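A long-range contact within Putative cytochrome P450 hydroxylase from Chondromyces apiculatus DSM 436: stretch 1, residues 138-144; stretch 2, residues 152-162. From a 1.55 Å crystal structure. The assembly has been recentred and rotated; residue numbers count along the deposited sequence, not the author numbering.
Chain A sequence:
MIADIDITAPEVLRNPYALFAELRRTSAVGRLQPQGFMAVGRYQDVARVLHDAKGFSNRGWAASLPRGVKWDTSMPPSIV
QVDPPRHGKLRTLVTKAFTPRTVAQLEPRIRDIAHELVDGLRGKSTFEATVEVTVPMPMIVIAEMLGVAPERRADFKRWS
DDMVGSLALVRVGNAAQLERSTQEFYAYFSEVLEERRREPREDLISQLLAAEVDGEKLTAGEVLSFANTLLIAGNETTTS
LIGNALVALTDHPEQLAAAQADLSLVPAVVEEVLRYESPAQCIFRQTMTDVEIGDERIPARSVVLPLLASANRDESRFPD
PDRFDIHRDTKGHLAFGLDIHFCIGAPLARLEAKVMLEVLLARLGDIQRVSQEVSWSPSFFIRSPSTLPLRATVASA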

# COMPACT_ATOMS: atom_id res chain seq x y z
N PRO A 138 5.26 5.68 8.15
CA PRO A 138 4.16 6.18 7.30
C PRO A 138 3.10 6.98 8.08
O PRO A 138 2.61 8.05 7.62
CB PRO A 138 3.54 4.92 6.70
CG PRO A 138 4.64 3.89 6.79
CD PRO A 138 5.44 4.23 8.03
N MET A 139 2.81 6.49 9.27
CA MET A 139 1.82 7.09 10.12
C MET A 139 2.26 8.49 10.57
O MET A 139 1.42 9.47 10.58
CB MET A 139 1.65 6.13 11.30
CG MET A 139 0.56 6.46 12.23
SD MET A 139 0.99 5.42 13.67
CE MET A 139 0.59 3.84 12.93
N ILE A 140 3.53 8.66 10.93
CA ILE A 140 4.06 9.96 11.37
C ILE A 140 3.98 10.94 10.18
O ILE A 140 3.52 12.07 10.32
CB ILE A 140 5.49 9.85 11.89
CG1 ILE A 140 5.60 9.00 13.16
CG2 ILE A 140 6.12 11.21 12.10
CD1 ILE A 140 7.06 8.58 13.47
N VAL A 141 4.43 10.49 9.01
CA VAL A 141 4.46 11.35 7.84
C VAL A 141 3.05 11.80 7.46
O VAL A 141 2.83 13.01 7.31
CB VAL A 141 5.14 10.68 6.65
CG1 VAL A 141 4.96 11.54 5.41
CG2 VAL A 141 6.59 10.43 6.98
N ILE A 142 2.09 10.88 7.44
CA ILE A 142 0.72 11.26 7.02
C ILE A 142 0.06 12.15 8.07
O ILE A 142 -0.68 13.08 7.69
CB ILE A 142 -0.16 10.08 6.56
CG1 ILE A 142 -1.22 10.53 5.55
CG2 ILE A 142 -0.80 9.35 7.75
CD1 ILE A 142 -0.64 11.03 4.24
N ALA A 143 0.27 11.88 9.36
CA ALA A 143 -0.27 12.79 10.39
C ALA A 143 0.32 14.20 10.22
O ALA A 143 -0.38 15.19 10.34
CB ALA A 143 0.01 12.19 11.75
N GLU A 144 1.60 14.32 9.89
CA GLU A 144 2.16 15.67 9.71
C GLU A 144 1.55 16.31 8.47
O GLU A 144 1.22 17.52 8.50
CB GLU A 144 3.68 15.60 9.65
CG GLU A 144 4.20 15.32 11.05
CD GLU A 144 5.68 15.43 11.27
OE1 GLU A 144 6.41 15.98 10.37
OE2 GLU A 144 6.11 14.94 12.36
N ARG A 152 -2.80 15.27 19.64
CA ARG A 152 -3.78 14.28 19.05
C ARG A 152 -3.02 13.20 18.24
O ARG A 152 -3.63 12.33 17.66
CB ARG A 152 -4.81 14.98 18.15
CG ARG A 152 -5.68 16.01 18.86
CD ARG A 152 -6.95 15.43 19.48
NE ARG A 152 -6.73 14.43 20.50
CZ ARG A 152 -6.36 14.68 21.76
NH1 ARG A 152 -6.16 13.69 22.63
NH2 ARG A 152 -6.18 15.94 22.16
N ARG A 153 -1.70 13.22 18.24
CA ARG A 153 -0.89 12.27 17.50
C ARG A 153 -1.06 10.84 18.03
O ARG A 153 -1.05 9.90 17.25
CB ARG A 153 0.59 12.67 17.54
CG ARG A 153 0.87 14.01 16.89
CD ARG A 153 0.86 13.90 15.39
NE ARG A 153 2.10 13.32 14.86
CZ ARG A 153 3.19 14.03 14.56
NH1 ARG A 153 4.28 13.43 14.10
NH2 ARG A 153 3.18 15.34 14.75
N ALA A 154 -1.21 10.68 19.37
CA ALA A 154 -1.40 9.32 19.92
C ALA A 154 -2.79 8.76 19.58
O ALA A 154 -2.91 7.60 19.23
CB ALA A 154 -1.12 9.35 21.39
N ASP A 155 -3.82 9.61 19.59
CA ASP A 155 -5.13 9.21 19.09
C ASP A 155 -5.01 8.81 17.62
O ASP A 155 -5.52 7.81 17.20
CB ASP A 155 -6.19 10.31 19.18
CG ASP A 155 -6.73 10.61 20.56
OD1 ASP A 155 -6.65 9.69 21.45
OD2 ASP A 155 -7.22 11.74 20.73
N PHE A 156 -4.21 9.56 16.84
CA PHE A 156 -4.08 9.28 15.40
C PHE A 156 -3.41 7.92 15.20
O PHE A 156 -3.77 7.14 14.31
CB PHE A 156 -3.28 10.37 14.71
CG PHE A 156 -3.28 10.27 13.20
CD1 PHE A 156 -2.33 9.50 12.55
CD2 PHE A 156 -4.24 10.91 12.43
CE1 PHE A 156 -2.26 9.45 11.17
CE2 PHE A 156 -4.20 10.80 11.05
CZ PHE A 156 -3.22 10.05 10.42
N LYS A 157 -2.40 7.63 16.02
CA LYS A 157 -1.77 6.31 16.01
C LYS A 157 -2.79 5.21 16.29
O LYS A 157 -2.78 4.22 15.61
CB LYS A 157 -0.60 6.23 16.99
CG LYS A 157 0.00 4.84 17.16
CD LYS A 157 1.20 4.82 18.07
CE LYS A 157 1.78 3.47 18.46
NZ LYS A 157 0.76 2.40 18.62
N ARG A 158 -3.64 5.41 17.30
CA ARG A 158 -4.60 4.40 17.64
C ARG A 158 -5.57 4.17 16.46
O ARG A 158 -5.85 3.06 16.13
CB ARG A 158 -5.35 4.78 18.91
CG ARG A 158 -6.36 3.74 19.34
CD ARG A 158 -7.06 4.11 20.65
NE ARG A 158 -7.95 5.25 20.60
CZ ARG A 158 -7.65 6.51 20.96
NH1 ARG A 158 -6.47 6.83 21.50
NH2 ARG A 158 -8.50 7.48 20.69
N TRP A 159 -6.06 5.25 15.87
CA TRP A 159 -6.95 5.16 14.74
C TRP A 159 -6.26 4.39 13.59
O TRP A 159 -6.83 3.46 13.05
CB TRP A 159 -7.42 6.53 14.25
CG TRP A 159 -8.03 7.38 15.32
CD1 TRP A 159 -8.76 6.94 16.39
CD2 TRP A 159 -8.07 8.81 15.35
NE1 TRP A 159 -9.19 8.02 17.13
CE2 TRP A 159 -8.75 9.17 16.53
CE3 TRP A 159 -7.51 9.82 14.57
CZ2 TRP A 159 -8.94 10.50 16.89
CZ3 TRP A 159 -7.65 11.13 14.95
CH2 TRP A 159 -8.35 11.46 16.10
N SER A 160 -5.01 4.76 13.31
CA SER A 160 -4.20 4.12 12.27
C SER A 160 -4.06 2.63 12.58
O SER A 160 -4.26 1.79 11.69
CB SER A 160 -2.83 4.78 12.18
OG SER A 160 -2.93 6.10 11.69
N ASP A 161 -3.70 2.29 13.82
CA ASP A 161 -3.51 0.90 14.21
C ASP A 161 -4.82 0.11 14.00
O ASP A 161 -4.81 -1.03 13.53
CB ASP A 161 -3.04 0.75 15.65
CG ASP A 161 -1.64 1.24 15.95
OD1 ASP A 161 -0.83 1.38 14.99
OD2 ASP A 161 -1.36 1.49 17.15
N ASP A 162 -5.94 0.71 14.34
CA ASP A 162 -7.23 0.04 14.28
C ASP A 162 -7.70 -0.13 12.83
O ASP A 162 -8.52 -0.99 12.54
CB ASP A 162 -8.29 0.80 15.08
CG ASP A 162 -8.16 0.65 16.59
OD1 ASP A 162 -7.38 -0.21 17.05
OD2 ASP A 162 -8.82 1.43 17.28

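Both stretches are helical where they meet. Residues 138-144 lie within a longer helix, and residues 153-162 form a second helix that also continues. Their N-to-C directions differ by 122°, so the helices cross obliquely, with a tendency toward antiparallel. The axes come within 10.5 Å. Two pairs of CA atoms mark the register: Met139 CA to Lys157 CA at 6.9 Å, and Ala143 CA to Arg153 CA at 7.2 Å. From the first pair to the second, each helix moves four residues, about one turn, but the numbers rise in stretch 1 and fall in stretch 2. The contact buries 403 Å², both sides summed.

No backbone hydrogen bond links the stretches. Within each helix the backbone bonds join residues four places apart, as in Ala143 N to Met139 O at 2.9 Å and Lys157 N to Arg153 O at 2.9 Å. The contact therefore rests largely on side chains.

Apolar packing centres on Phe156, whose CA-to-CB bond points toward stretch 1. Ala143 also points toward its partner helix. Its methyl lies over one face of the ring, with Ala143 CB 3.8 Å from the ring centroid of Phe156. This is a CH-pi contact, in which a weakly polarised C-H group meets the pi cloud. Ile142 meets the same ring at its edge, with Ile142 CG2 3.7 Å from Phe156 CZ. Met139 adds a looser apolar contact, Met139 CG to Phe156 CD1 at 4.2 Å.

Met139 is also a knob in a hole. Its side chain leaves the backbone sideways, but its end reaches the second helix and sits among Phe156, Lys157, Ser160 and Asp161. Met139 SD lies 3.7 Å from Lys157 CG, so the sulfur packs on the aliphatic part of the lysine. Met139 CG is 3.5 Å from Ser160 OG, and Met139 CE is 3.5 Å from Asp161 OD1. Both are van der Waals contacts with polar atoms. Ser160 OG donates to Phe156 O at 2.9 Å, within its own helix. Asp161 uses its other oxygen, OD2, in a salt bridge with Lys157 NZ at 2.7 Å.

One polar link crosses the contact. Arg153 NH1 donates a hydrogen bond to Glu144 OE2 at 2.9 Å, with an N-H...O angle of 145°. Opposite charges make it a salt bridge as well. The carboxylate oxygen lies near the guanidinium plane, where the N-H groups point. The arginine also packs against apolar groups: Arg153 NH1 is 3.5 Å from Ile140 CG2, and Arg153 NE is 3.9 Å from Ala143 CB.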